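Local atomic coordinates of putative esterase (Uncultured bacterium, PDB entry 7C4D), a protein that probably hydrolyses carboxylic ester bonds as a bacterial esterase of the alpha/beta hydrolase fold, cutting its substrates into an acid and an alcohol. Residues Pro249-Gly252 with Gln258-Lys261; Asn44-Tyr49 with Ile262-Thr267; Met69-Met74 with Ile202-Thr207; Ile27-Leu32 with Lys100-Phe105; Tyr126-Pro131 with Thr135-Ile140. All coordinates share one frame; numbering follows the deposited sequence.

Contact 1: Pro249-Gly252 with Gln258-Lys261; sequences PGAG and QQPK
Q259 lies against the loop 249-252 through CG, CD and NE2, and its CG packs on the methyl of A251, CB to CG 3.6 Å. A bend at chi2 (-72°) folds the rest of the glutamine back along the loop, bringing its amide beside P249 and G250. CG stands 4.0 Å from P249 O, and NE2 is 3.7 Å from G250 O, a distance at which no hydrogen bond forms. The loop follows strand 244-248, the last strand of the alpha/beta hydrolase sheet, and leads to H253, which in this fold is the probable histidine of a Ser-His-Asp triad; Q259 itself is the N-cap residue of helix 260-270. Q258 reaches the other end of the loop. Its chain runs extended beyond CG (chi2 175°) and lays the amide beside G252, with NE2 3.3 Å from G252 N. Both nitrogens are donors, so this approach is not a bond; NE2 gives a weak hydrogen bond to W254 O instead. Elsewhere the loop is tied down by E223, whose OE1 accepts from G250 N, and by backbone bonding between A251 and L224.

Contact 2: Asn44-Tyr49 with Ile262-Thr267; sequences NELKDY and IFIQKT
I264 turns its side chain toward the helix 40-46 and meets E45 along nearly the whole length of that glutamate. From CB of I264 the two branches part. CG2, anti to the backbone N, comes within 3.7 Å of E45 OE1 and has the CD2 methyl of L46 at 4.4 Å. The other branch runs through CG1, beside the backbone N (chi1 -75°), and ends in CD1, which touches E45 at several points: CB at 3.9 Å, the carboxylate carbon CD at 3.7 Å and both carboxylate oxygens slightly farther off. The two side chains cross at about a right angle, so the isoleucine's methyl tip lies against the aliphatic stem and the base of the carboxylate together. Deeper in, L46 closes the contact. Its CD2 and CD1 lie 3.9 Å and 4.0 Å from the same methyl, CG2 of T267, again with the side chains nearly perpendicular. T267 can offer that methyl because its hydroxyl turns back to its own helix, donating to F263 O from the face of the carbonyl opposite to T267 N. L46, F263 and T267 all rest on I93 of strand 90-95, and F263 also meets W39 edge to face. Two helices packed side by side on one face of the central sheet, here 40-46 and 260-270, are characteristic of the alpha/beta hydrolase fold.

Contact 3: Met69-Met74 with Ile202-Thr207; sequences MSYESM and IMSGIT
The start of helix 71-84 meets the end of helix 199-203 through Y71 and I202, beside helix 97-108, in the alpha/beta hydrolase fold. The tyrosine hydroxyl donates to I202 O, OH to O 2.7 Å, in the carbonyl plane and on a lone pair, with a C=O...donor angle of 132°. I202 O lies at the edge of the Y71 ring, near its plane, 3.3 Å from Y71 CE2. I202 CG2 lies 4.0 Å from Y71 OH. Beside this bond, the methionine methyl CE of M69 packs on the CD1 methyl of I202 at 3.9 Å; a bend at chi3 (91°) turns that methyl out from its chain. S204 brings its carbonyl oxygen 4.2 Å from Y71 CE2, while this same oxygen accepts from K100 NZ and the serine hydroxyl bonds to N201 O. At the helix start S70 is the N-cap, its OG accepting from S73 N, and S73 OG returns a bond to S70 O. A buried phenol is thus satisfied by a main-chain carbonyl near a helix end, I202 O, which fixes the position of the ring tip, with the methyl contact of M69 CE and I202 CD1 beside it.

Contact 4: Ile27-Leu32 with Lys100-Phe105; sequences IILHGL and KTAMWF. With SO4 (sulfate ion), chain E; ACT (acetate ion), chain D.
The backbone N of L32 donates to the acetate oxygen OXT at 2.7 Å, nearly straight at 169°, while across the contact L29 of the same segment meets T101 and A102. The acetate also accepts from M97 N, the residue after the presumed nucleophile S96. In alpha/beta hydrolases backbone N-H groups in the loop that here follows strand 25-29 and after the nucleophile commonly form the oxyanion hole, and two such donors, L32 N and M97 N, binding one acetate are consistent with that role. One residue earlier, G31 N gives a longer bond to sulfate O3, 3.3 Å, and W39, N38 and H256 bind the same ion. Both anions probably come from the crystallisation liquor. H30 has its CG between the backbone N and the carbonyl carbon (chi1 66°), which folds the ring back so that ND1 bonds G31 O at 2.7 Å, the oxygen lying in the ring plane; NE2 accepts from Q57 N. The packing itself is apolar. CD1 of L29 rests against the CG2 methyl of T101 at 3.9 Å, the chains crossing at about a right angle, and lies 4.5 Å from CB of A102, joining strand 25-29 to helix 97-108.

Contact 5: Tyr126-Pro131 with Thr135-Ile140; sequences YDTTSP and THKKII
T135 holds its OG1 beside the backbone N (chi1 -67°), and this rotation aims the hydroxyl back at P131 O, one helical turn earlier. The carbonyl oxygen then receives two bonds from the same residue. T135 N donates to P131 O at 3.0 Å from above the carbonyl plane, 43° out of it, as the ordinary helical bond; T135 OG1 also lies 3.0 Å from P131 O and donates in that plane with a C=O...donor angle of 153°. Two donors on one oxygen close the first turn of helix 131-144 with both a main-chain and a side-chain bond and satisfy the threonine hydroxyl within its own helix. Farther along the helix, K137 bends at chi2 and at the torsions beyond, curling its chain until NZ stands 3.9 Å from the CG2 methyl of T128. No bond is possible with a methyl, and this remains a loose contact at the surface. The loop is shaped by its own polar network. D127 to S130 form a type I beta turn, and D127 OD1 accepts from T129 N at 3.1 Å, an Asx turn, with T129 OG1 adding a second bond to the same oxygen. S130, the N-cap of the helix, gives its OG to D127 O at 2.7 Å and accepts from V133 N, so one hydroxyl joins turn and helix. The loop comes from strand 113-119; Y126, partway along it, has its OH hydrogen-bonded to Y227 O and A122 N and pairs through its backbone with M203 of helix 199-203, against which H136 of helix 131-144 also packs.

Contacts 2, 3 and 4 are buried, whereas contacts 1 and 5 lie at the surface. Contacts 1 and 2 share helix 260-270, one at its start and the other along its flank, and they touch where P249 meets I262. Contacts 3, 4 and 5 form a second connected group: I206 CD1 packs on M103 CB, M203 O accepts from Y126 N, and L32 packs on H136. The chemistry follows position. Contact 2 joins two helices and contact 4 a strand to a helix, both mainly through methyl groups; contact 3 adds one buried phenol-to-carbonyl bond, contact 5 is a polar helix start, and contact 1 has no hydrogen bond between its segments.

Contact 1: Pro249-Gly252 with Gln258-Lys261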
# COMPACT_ATOMS: atom_id res chain seq x y z
N PRO A 249 9.26 10.72 -13.59
CA PRO A 249 8.76 12.03 -14.04
C PRO A 249 7.24 12.14 -14.20
O PRO A 249 6.60 11.23 -14.71
CB PRO A 249 9.34 12.23 -15.44
CG PRO A 249 9.82 10.85 -15.85
CD PRO A 249 10.21 10.14 -14.56
N GLY A 250 6.68 13.25 -13.72
CA GLY A 250 5.29 13.58 -13.98
C GLY A 250 4.30 12.69 -13.24
O GLY A 250 3.15 12.58 -13.66
N ALA A 251 4.74 12.06 -12.14
CA ALA A 251 3.81 11.27 -11.35
C ALA A 251 3.78 11.74 -9.91
O ALA A 251 4.78 12.26 -9.40
CB ALA A 251 4.12 9.80 -11.49
N GLY A 252 2.59 11.63 -9.30
CA GLY A 252 2.37 12.00 -7.91
C GLY A 252 2.54 10.80 -6.98
O GLY A 252 3.44 9.98 -7.15
N GLN A 258 -0.73 6.34 -12.49
CA GLN A 258 -0.54 7.49 -13.38
C GLN A 258 0.48 7.21 -14.48
O GLN A 258 0.27 7.61 -15.61
CB GLN A 258 -0.15 8.75 -12.59
CG GLN A 258 -1.27 9.21 -11.65
CD GLN A 258 -0.86 10.38 -10.79
OE1 GLN A 258 -1.00 11.54 -11.18
NE2 GLN A 258 -0.34 10.09 -9.61
N GLN A 259 1.58 6.52 -14.15
CA GLN A 259 2.65 6.25 -15.10
C GLN A 259 2.99 4.76 -15.08
O GLN A 259 4.13 4.41 -14.81
CB GLN A 259 3.88 7.06 -14.72
CG GLN A 259 3.68 8.57 -14.80
CD GLN A 259 3.58 9.06 -16.23
OE1 GLN A 259 4.13 8.48 -17.16
NE2 GLN A 259 2.86 10.16 -16.42
N PRO A 260 2.04 3.83 -15.38
CA PRO A 260 2.28 2.40 -15.21
C PRO A 260 3.41 1.84 -16.06
O PRO A 260 4.13 0.94 -15.61
CB PRO A 260 0.95 1.71 -15.52
CG PRO A 260 0.15 2.75 -16.29
CD PRO A 260 0.67 4.10 -15.83
N LYS A 261 3.59 2.39 -17.27
CA LYS A 261 4.59 1.91 -18.20
C LYS A 261 5.96 2.16 -17.59
O LYS A 261 6.80 1.28 -17.60
CB LYS A 261 4.46 2.63 -19.56
CG LYS A 261 5.42 2.16 -20.64
CD LYS A 261 5.43 3.02 -21.90
CE LYS A 261 6.54 2.71 -22.89
NZ LYS A 261 6.32 1.45 -23.64

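Contact 2: Asn44-Tyr49 with Ile262-Thr267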
# COMPACT_ATOMS: atom_id res chain seq x y z
N ASN A 44 -0.41 -7.56 -14.73
CA ASN A 44 -0.66 -8.09 -16.06
C ASN A 44 0.65 -8.21 -16.83
O ASN A 44 0.87 -9.26 -17.36
CB ASN A 44 -1.77 -7.38 -16.84
CG ASN A 44 -3.12 -8.04 -16.61
OD1 ASN A 44 -3.22 -9.19 -16.15
ND2 ASN A 44 -4.19 -7.29 -16.89
N GLU A 45 1.50 -7.18 -16.83
CA GLU A 45 2.86 -7.26 -17.34
C GLU A 45 3.79 -8.13 -16.49
O GLU A 45 4.44 -9.02 -17.06
CB GLU A 45 3.36 -5.87 -17.70
CG GLU A 45 2.58 -5.34 -18.88
CD GLU A 45 3.01 -4.01 -19.44
OE1 GLU A 45 4.23 -3.79 -19.61
OE2 GLU A 45 2.13 -3.19 -19.72
N LEU A 46 3.83 -7.93 -15.16
CA LEU A 46 4.79 -8.60 -14.29
C LEU A 46 4.62 -10.12 -14.26
O LEU A 46 5.59 -10.83 -14.05
CB LEU A 46 4.84 -7.98 -12.89
CG LEU A 46 5.17 -6.47 -12.80
CD1 LEU A 46 5.23 -6.02 -11.34
CD2 LEU A 46 6.51 -6.16 -13.44
N LYS A 47 3.41 -10.64 -14.52
CA LYS A 47 3.13 -12.07 -14.44
C LYS A 47 3.85 -12.89 -15.53
O LYS A 47 3.94 -14.11 -15.40
CB LYS A 47 1.62 -12.33 -14.54
CG LYS A 47 1.04 -12.12 -15.94
CD LYS A 47 -0.44 -12.42 -16.05
CE LYS A 47 -0.91 -12.23 -17.47
NZ LYS A 47 -2.38 -12.43 -17.56
N ASP A 48 4.38 -12.26 -16.60
CA ASP A 48 5.17 -13.01 -17.56
C ASP A 48 6.50 -13.45 -16.96
O ASP A 48 7.12 -14.35 -17.51
CB ASP A 48 5.49 -12.20 -18.81
CG ASP A 48 4.26 -11.80 -19.62
OD1 ASP A 48 3.23 -12.46 -19.50
OD2 ASP A 48 4.34 -10.78 -20.29
N TYR A 49 6.96 -12.80 -15.87
CA TYR A 49 8.30 -13.09 -15.37
C TYR A 49 8.27 -13.62 -13.93
O TYR A 49 9.27 -14.16 -13.44
CB TYR A 49 9.18 -11.84 -15.49
CG TYR A 49 9.09 -11.20 -16.85
CD1 TYR A 49 9.73 -11.77 -17.95
CD2 TYR A 49 8.35 -10.06 -17.04
CE1 TYR A 49 9.59 -11.22 -19.21
CE2 TYR A 49 8.26 -9.46 -18.28
CZ TYR A 49 8.88 -10.05 -19.37
OH TYR A 49 8.79 -9.43 -20.57
N ILE A 262 6.18 3.37 -17.08
CA ILE A 262 7.46 3.65 -16.44
C ILE A 262 7.59 2.86 -15.12
O ILE A 262 8.69 2.52 -14.71
CB ILE A 262 7.68 5.16 -16.29
CG1 ILE A 262 7.59 5.92 -17.63
CG2 ILE A 262 8.98 5.45 -15.55
CD1 ILE A 262 8.00 7.39 -17.53
N PHE A 263 6.47 2.50 -14.48
CA PHE A 263 6.55 1.77 -13.23
C PHE A 263 7.15 0.39 -13.51
O PHE A 263 8.05 -0.06 -12.83
CB PHE A 263 5.19 1.70 -12.52
CG PHE A 263 5.30 1.15 -11.12
CD1 PHE A 263 5.29 -0.21 -10.88
CD2 PHE A 263 5.43 2.01 -10.03
CE1 PHE A 263 5.43 -0.72 -9.59
CE2 PHE A 263 5.53 1.50 -8.74
CZ PHE A 263 5.57 0.14 -8.52
N ILE A 264 6.66 -0.24 -14.57
CA ILE A 264 7.05 -1.58 -14.95
C ILE A 264 8.51 -1.60 -15.39
O ILE A 264 9.26 -2.53 -15.09
CB ILE A 264 6.04 -2.08 -16.01
CG1 ILE A 264 4.72 -2.43 -15.32
CG2 ILE A 264 6.56 -3.27 -16.80
CD1 ILE A 264 3.51 -2.29 -16.19
N GLN A 265 8.91 -0.54 -16.10
CA GLN A 265 10.26 -0.40 -16.61
C GLN A 265 11.25 -0.44 -15.45
O GLN A 265 12.15 -1.26 -15.47
CB GLN A 265 10.29 0.84 -17.50
CG GLN A 265 11.58 1.65 -17.55
CD GLN A 265 11.30 2.93 -18.33
OE1 GLN A 265 10.56 2.93 -19.31
NE2 GLN A 265 11.87 4.03 -17.88
N LYS A 266 11.07 0.46 -14.47
CA LYS A 266 11.98 0.58 -13.34
C LYS A 266 12.02 -0.68 -12.46
O LYS A 266 13.08 -1.04 -11.98
CB LYS A 266 11.61 1.80 -12.51
CG LYS A 266 11.72 3.10 -13.28
CD LYS A 266 13.00 3.26 -14.03
CE LYS A 266 13.17 4.68 -14.55
NZ LYS A 266 14.37 4.78 -15.41
N THR A 267 10.86 -1.34 -12.30
CA THR A 267 10.68 -2.59 -11.58
C THR A 267 11.45 -3.71 -12.29
O THR A 267 12.17 -4.47 -11.64
CB THR A 267 9.18 -2.91 -11.45
OG1 THR A 267 8.53 -1.89 -10.68
CG2 THR A 267 8.84 -4.30 -10.93

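Contact 3: Met69-Met74 with Ile202-Thr207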
# COMPACT_ATOMS: atom_id res chain seq x y z
N MET A 69 -4.22 -2.17 13.50
CA MET A 69 -3.62 -2.06 12.18
C MET A 69 -2.18 -1.54 12.29
O MET A 69 -1.75 -0.76 11.45
CB MET A 69 -4.37 -0.98 11.39
CG MET A 69 -5.41 -1.50 10.51
SD MET A 69 -6.08 -0.10 9.65
CE MET A 69 -5.03 -0.08 8.19
N SER A 70 -1.46 -1.93 13.34
CA SER A 70 -0.07 -1.52 13.49
C SER A 70 0.77 -2.23 12.41
O SER A 70 0.32 -3.24 11.89
CB SER A 70 0.37 -1.89 14.87
OG SER A 70 0.69 -3.26 14.95
N TYR A 71 1.99 -1.74 12.13
CA TYR A 71 2.84 -2.26 11.08
C TYR A 71 3.36 -3.60 11.54
O TYR A 71 3.69 -4.48 10.74
CB TYR A 71 3.95 -1.27 10.72
CG TYR A 71 3.47 -0.13 9.85
CD1 TYR A 71 2.92 -0.40 8.60
CD2 TYR A 71 3.63 1.20 10.22
CE1 TYR A 71 2.41 0.60 7.80
CE2 TYR A 71 3.19 2.23 9.39
CZ TYR A 71 2.57 1.91 8.18
OH TYR A 71 2.10 2.83 7.28
N GLU A 72 3.40 -3.75 12.86
CA GLU A 72 3.83 -5.01 13.46
C GLU A 72 2.85 -6.11 13.05
O GLU A 72 3.25 -7.19 12.65
CB GLU A 72 3.92 -4.84 14.98
CG GLU A 72 4.22 -6.12 15.73
CD GLU A 72 5.64 -6.61 15.57
OE1 GLU A 72 5.81 -7.83 15.38
OE2 GLU A 72 6.58 -5.77 15.65
N SER A 73 1.55 -5.80 13.15
CA SER A 73 0.51 -6.80 12.94
C SER A 73 0.39 -7.09 11.45
O SER A 73 0.25 -8.26 11.08
CB SER A 73 -0.83 -6.38 13.54
OG SER A 73 -1.38 -5.27 12.85
N MET A 74 0.45 -6.02 10.64
CA MET A 74 0.40 -6.13 9.18
C MET A 74 1.59 -6.91 8.66
O MET A 74 1.40 -7.79 7.85
CB MET A 74 0.26 -4.75 8.52
CG MET A 74 -1.11 -4.16 8.80
SD MET A 74 -1.76 -2.77 7.87
CE MET A 74 -0.65 -1.49 8.41
N ILE A 202 -0.15 4.46 11.53
CA ILE A 202 -0.01 4.35 10.09
C ILE A 202 1.01 5.38 9.62
O ILE A 202 1.76 5.10 8.67
CB ILE A 202 -1.39 4.48 9.42
CG1 ILE A 202 -2.26 3.23 9.63
CG2 ILE A 202 -1.30 4.83 7.94
CD1 ILE A 202 -3.68 3.42 9.13
N MET A 203 1.09 6.52 10.33
CA MET A 203 1.96 7.64 9.92
C MET A 203 3.31 7.62 10.65
O MET A 203 4.14 8.47 10.37
CB MET A 203 1.32 9.01 10.10
CG MET A 203 0.04 9.21 9.36
SD MET A 203 0.35 9.40 7.61
CE MET A 203 -1.17 8.78 6.92
N SER A 204 3.54 6.62 11.50
CA SER A 204 4.71 6.53 12.36
C SER A 204 5.92 6.00 11.59
O SER A 204 5.78 5.26 10.61
CB SER A 204 4.42 5.66 13.55
OG SER A 204 4.47 4.31 13.16
N GLY A 205 7.11 6.35 12.11
CA GLY A 205 8.40 6.02 11.53
C GLY A 205 8.85 4.65 11.97
O GLY A 205 8.39 4.17 13.00
N ILE A 206 9.74 4.02 11.19
CA ILE A 206 10.26 2.71 11.53
C ILE A 206 11.31 2.87 12.62
O ILE A 206 12.27 3.62 12.47
CB ILE A 206 10.80 1.95 10.29
CG1 ILE A 206 9.77 1.92 9.15
CG2 ILE A 206 11.24 0.55 10.67
CD1 ILE A 206 10.29 1.30 7.87
N THR A 207 11.08 2.19 13.74
CA THR A 207 12.02 2.20 14.85
C THR A 207 12.13 0.79 15.39
O THR A 207 11.23 -0.03 15.19
CB THR A 207 11.66 3.25 15.93
OG1 THR A 207 10.29 3.63 15.82
CG2 THR A 207 12.52 4.50 15.88

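Contact 4: Ile27-Leu32 with Lys100-Phe105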
# COMPACT_ATOMS: atom_id res chain seq x y z
N ILE A 27 5.37 -10.41 -4.31
CA ILE A 27 4.23 -10.02 -3.51
C ILE A 27 4.03 -8.51 -3.66
O ILE A 27 5.00 -7.76 -3.45
CB ILE A 27 4.42 -10.44 -2.02
CG1 ILE A 27 4.50 -11.96 -1.87
CG2 ILE A 27 3.32 -9.85 -1.15
CD1 ILE A 27 4.83 -12.48 -0.47
N ILE A 28 2.79 -8.09 -3.98
CA ILE A 28 2.50 -6.67 -4.09
C ILE A 28 1.53 -6.28 -2.95
O ILE A 28 0.53 -6.95 -2.74
CB ILE A 28 1.97 -6.32 -5.50
CG1 ILE A 28 2.87 -6.89 -6.59
CG2 ILE A 28 1.72 -4.84 -5.72
CD1 ILE A 28 2.47 -6.45 -8.03
N LEU A 29 1.86 -5.20 -2.22
CA LEU A 29 1.06 -4.67 -1.11
C LEU A 29 0.61 -3.24 -1.42
O LEU A 29 1.42 -2.32 -1.56
CB LEU A 29 1.88 -4.67 0.19
CG LEU A 29 2.46 -5.99 0.66
CD1 LEU A 29 3.13 -5.79 2.01
CD2 LEU A 29 1.37 -7.02 0.77
N HIS A 30 -0.70 -3.06 -1.52
CA HIS A 30 -1.32 -1.76 -1.74
C HIS A 30 -1.15 -0.84 -0.51
O HIS A 30 -0.74 -1.25 0.60
CB HIS A 30 -2.79 -2.01 -2.09
CG HIS A 30 -3.53 -2.58 -0.93
ND1 HIS A 30 -4.01 -1.80 0.10
CD2 HIS A 30 -3.81 -3.86 -0.59
CE1 HIS A 30 -4.58 -2.56 1.01
NE2 HIS A 30 -4.47 -3.83 0.61
N GLY A 31 -1.50 0.43 -0.69
CA GLY A 31 -1.55 1.40 0.40
C GLY A 31 -2.96 1.58 1.01
O GLY A 31 -3.91 0.86 0.66
N LEU A 32 -3.12 2.54 1.94
CA LEU A 32 -4.38 2.71 2.66
C LEU A 32 -5.55 2.99 1.69
O LEU A 32 -5.44 3.78 0.76
CB LEU A 32 -4.19 3.86 3.67
CG LEU A 32 -5.23 3.99 4.79
CD1 LEU A 32 -5.26 2.77 5.68
CD2 LEU A 32 -4.90 5.22 5.63
N LYS A 100 5.62 0.57 4.02
CA LYS A 100 6.09 0.50 5.41
C LYS A 100 5.98 -0.91 5.95
O LYS A 100 6.89 -1.39 6.64
CB LYS A 100 5.36 1.49 6.31
CG LYS A 100 6.19 2.73 6.62
CD LYS A 100 5.40 3.88 7.20
CE LYS A 100 6.22 5.15 7.15
NZ LYS A 100 5.49 6.30 7.70
N THR A 101 4.85 -1.58 5.67
CA THR A 101 4.71 -2.99 6.06
C THR A 101 5.88 -3.78 5.49
O THR A 101 6.48 -4.61 6.18
CB THR A 101 3.36 -3.53 5.58
OG1 THR A 101 2.31 -2.79 6.18
CG2 THR A 101 3.12 -5.00 5.83
N ALA A 102 6.22 -3.50 4.22
CA ALA A 102 7.23 -4.30 3.55
C ALA A 102 8.60 -4.03 4.19
O ALA A 102 9.35 -4.96 4.43
CB ALA A 102 7.21 -3.99 2.06
N MET A 103 8.90 -2.76 4.49
CA MET A 103 10.14 -2.40 5.16
C MET A 103 10.22 -3.02 6.56
O MET A 103 11.25 -3.62 6.87
CB MET A 103 10.28 -0.88 5.22
CG MET A 103 10.69 -0.28 3.91
SD MET A 103 11.11 1.46 4.09
CE MET A 103 9.49 2.24 4.12
N TRP A 104 9.11 -2.97 7.34
CA TRP A 104 9.02 -3.63 8.65
C TRP A 104 9.33 -5.11 8.51
O TRP A 104 10.23 -5.61 9.18
CB TRP A 104 7.64 -3.45 9.29
CG TRP A 104 7.56 -2.30 10.25
CD1 TRP A 104 7.49 -0.98 9.94
CD2 TRP A 104 7.57 -2.39 11.68
NE1 TRP A 104 7.44 -0.23 11.08
CE2 TRP A 104 7.49 -1.06 12.17
CE3 TRP A 104 7.62 -3.45 12.60
CZ2 TRP A 104 7.47 -0.78 13.54
CZ3 TRP A 104 7.60 -3.16 13.95
CH2 TRP A 104 7.53 -1.84 14.41
N PHE A 105 8.59 -5.79 7.61
CA PHE A 105 8.78 -7.22 7.37
C PHE A 105 10.21 -7.58 6.96
O PHE A 105 10.72 -8.61 7.39
CB PHE A 105 7.71 -7.81 6.44
CG PHE A 105 8.02 -9.23 6.04
CD1 PHE A 105 7.57 -10.31 6.81
CD2 PHE A 105 8.77 -9.50 4.90
CE1 PHE A 105 7.92 -11.61 6.46
CE2 PHE A 105 9.10 -10.81 4.54
CZ PHE A 105 8.67 -11.85 5.32
S SO4 E . -3.10 1.33 -4.18
O1 SO4 E . -4.17 0.36 -4.11
O2 SO4 E . -3.32 2.32 -3.15
O3 SO4 E . -1.82 0.69 -3.93
O4 SO4 E . -3.09 1.95 -5.47
C ACT D . -1.18 5.46 2.27
O ACT D . -1.41 6.20 1.28
OXT ACT D . -1.04 4.23 2.18
CH3 ACT D . -1.05 6.07 3.68

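Contact 5: Tyr126-Pro131 with Thr135-Ile140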
# COMPACT_ATOMS: atom_id res chain seq x y z
N TYR A 126 5.73 10.91 9.67
CA TYR A 126 5.14 12.11 9.12
C TYR A 126 4.38 12.82 10.25
O TYR A 126 3.63 12.18 10.97
CB TYR A 126 4.20 11.75 7.97
CG TYR A 126 4.87 11.13 6.76
CD1 TYR A 126 5.20 9.77 6.76
CD2 TYR A 126 5.20 11.90 5.65
CE1 TYR A 126 5.85 9.20 5.68
CE2 TYR A 126 5.85 11.34 4.56
CZ TYR A 126 6.17 9.98 4.58
OH TYR A 126 6.78 9.40 3.52
N ASP A 127 4.55 14.14 10.39
CA ASP A 127 3.87 14.90 11.43
C ASP A 127 2.66 15.64 10.85
O ASP A 127 2.35 15.49 9.67
CB ASP A 127 4.83 15.81 12.19
CG ASP A 127 5.45 16.87 11.31
OD1 ASP A 127 4.70 17.50 10.55
OD2 ASP A 127 6.69 17.05 11.38
N THR A 128 1.99 16.46 11.68
CA THR A 128 0.67 16.95 11.34
C THR A 128 0.75 18.08 10.31
O THR A 128 -0.25 18.35 9.64
CB THR A 128 -0.20 17.28 12.56
OG1 THR A 128 0.20 16.46 13.65
CG2 THR A 128 -1.68 17.05 12.30
N THR A 129 1.92 18.70 10.16
CA THR A 129 2.08 19.80 9.21
C THR A 129 2.19 19.25 7.80
O THR A 129 1.95 19.97 6.83
CB THR A 129 3.27 20.72 9.55
OG1 THR A 129 4.13 20.11 10.52
CG2 THR A 129 2.86 22.11 10.03
N SER A 130 2.55 17.97 7.71
CA SER A 130 2.80 17.29 6.45
C SER A 130 1.49 17.18 5.69
O SER A 130 0.44 16.99 6.29
CB SER A 130 3.45 15.93 6.70
OG SER A 130 2.50 14.93 7.06
N PRO A 131 1.52 17.32 4.34
CA PRO A 131 0.37 16.99 3.50
C PRO A 131 -0.05 15.52 3.51
O PRO A 131 -1.18 15.19 3.15
CB PRO A 131 0.82 17.39 2.08
CG PRO A 131 1.99 18.33 2.30
CD PRO A 131 2.66 17.83 3.57
N THR A 135 -3.90 15.05 4.38
CA THR A 135 -4.75 14.48 3.35
C THR A 135 -5.48 13.28 3.93
O THR A 135 -6.66 13.12 3.66
CB THR A 135 -4.01 14.26 2.03
OG1 THR A 135 -3.73 15.59 1.59
CG2 THR A 135 -4.82 13.59 0.95
N HIS A 136 -4.79 12.50 4.76
CA HIS A 136 -5.42 11.36 5.42
C HIS A 136 -6.53 11.83 6.35
O HIS A 136 -7.61 11.25 6.34
CB HIS A 136 -4.36 10.41 6.00
CG HIS A 136 -3.83 9.53 4.91
ND1 HIS A 136 -2.91 9.99 3.99
CD2 HIS A 136 -4.15 8.29 4.53
CE1 HIS A 136 -2.66 9.04 3.11
NE2 HIS A 136 -3.42 8.00 3.41
N LYS A 137 -6.27 12.91 7.11
CA LYS A 137 -7.24 13.48 8.04
C LYS A 137 -8.52 13.86 7.30
O LYS A 137 -9.62 13.53 7.74
CB LYS A 137 -6.63 14.67 8.79
CG LYS A 137 -5.62 14.32 9.87
CD LYS A 137 -6.11 13.28 10.85
CE LYS A 137 -5.85 13.68 12.29
NZ LYS A 137 -4.63 14.52 12.39
N LYS A 138 -8.37 14.54 6.17
CA LYS A 138 -9.49 14.86 5.28
C LYS A 138 -10.26 13.61 4.85
O LYS A 138 -11.45 13.51 5.14
CB LYS A 138 -8.99 15.68 4.09
CG LYS A 138 -8.46 17.06 4.45
CD LYS A 138 -7.78 17.76 3.29
CE LYS A 138 -8.65 17.84 2.05
NZ LYS A 138 -7.86 17.64 0.81
N ILE A 139 -9.58 12.63 4.21
CA ILE A 139 -10.20 11.41 3.70
C ILE A 139 -11.02 10.72 4.79
O ILE A 139 -12.13 10.25 4.53
CB ILE A 139 -9.15 10.44 3.10
CG1 ILE A 139 -8.49 11.00 1.83
CG2 ILE A 139 -9.77 9.06 2.85
CD1 ILE A 139 -7.04 10.57 1.60
N ILE A 140 -10.46 10.60 6.00
CA ILE A 140 -11.17 9.90 7.08
C ILE A 140 -12.50 10.60 7.35
O ILE A 140 -13.55 9.97 7.39
CB ILE A 140 -10.32 9.80 8.36
CG1 ILE A 140 -9.07 8.94 8.14
CG2 ILE A 140 -11.17 9.28 9.51
CD1 ILE A 140 -8.13 8.87 9.34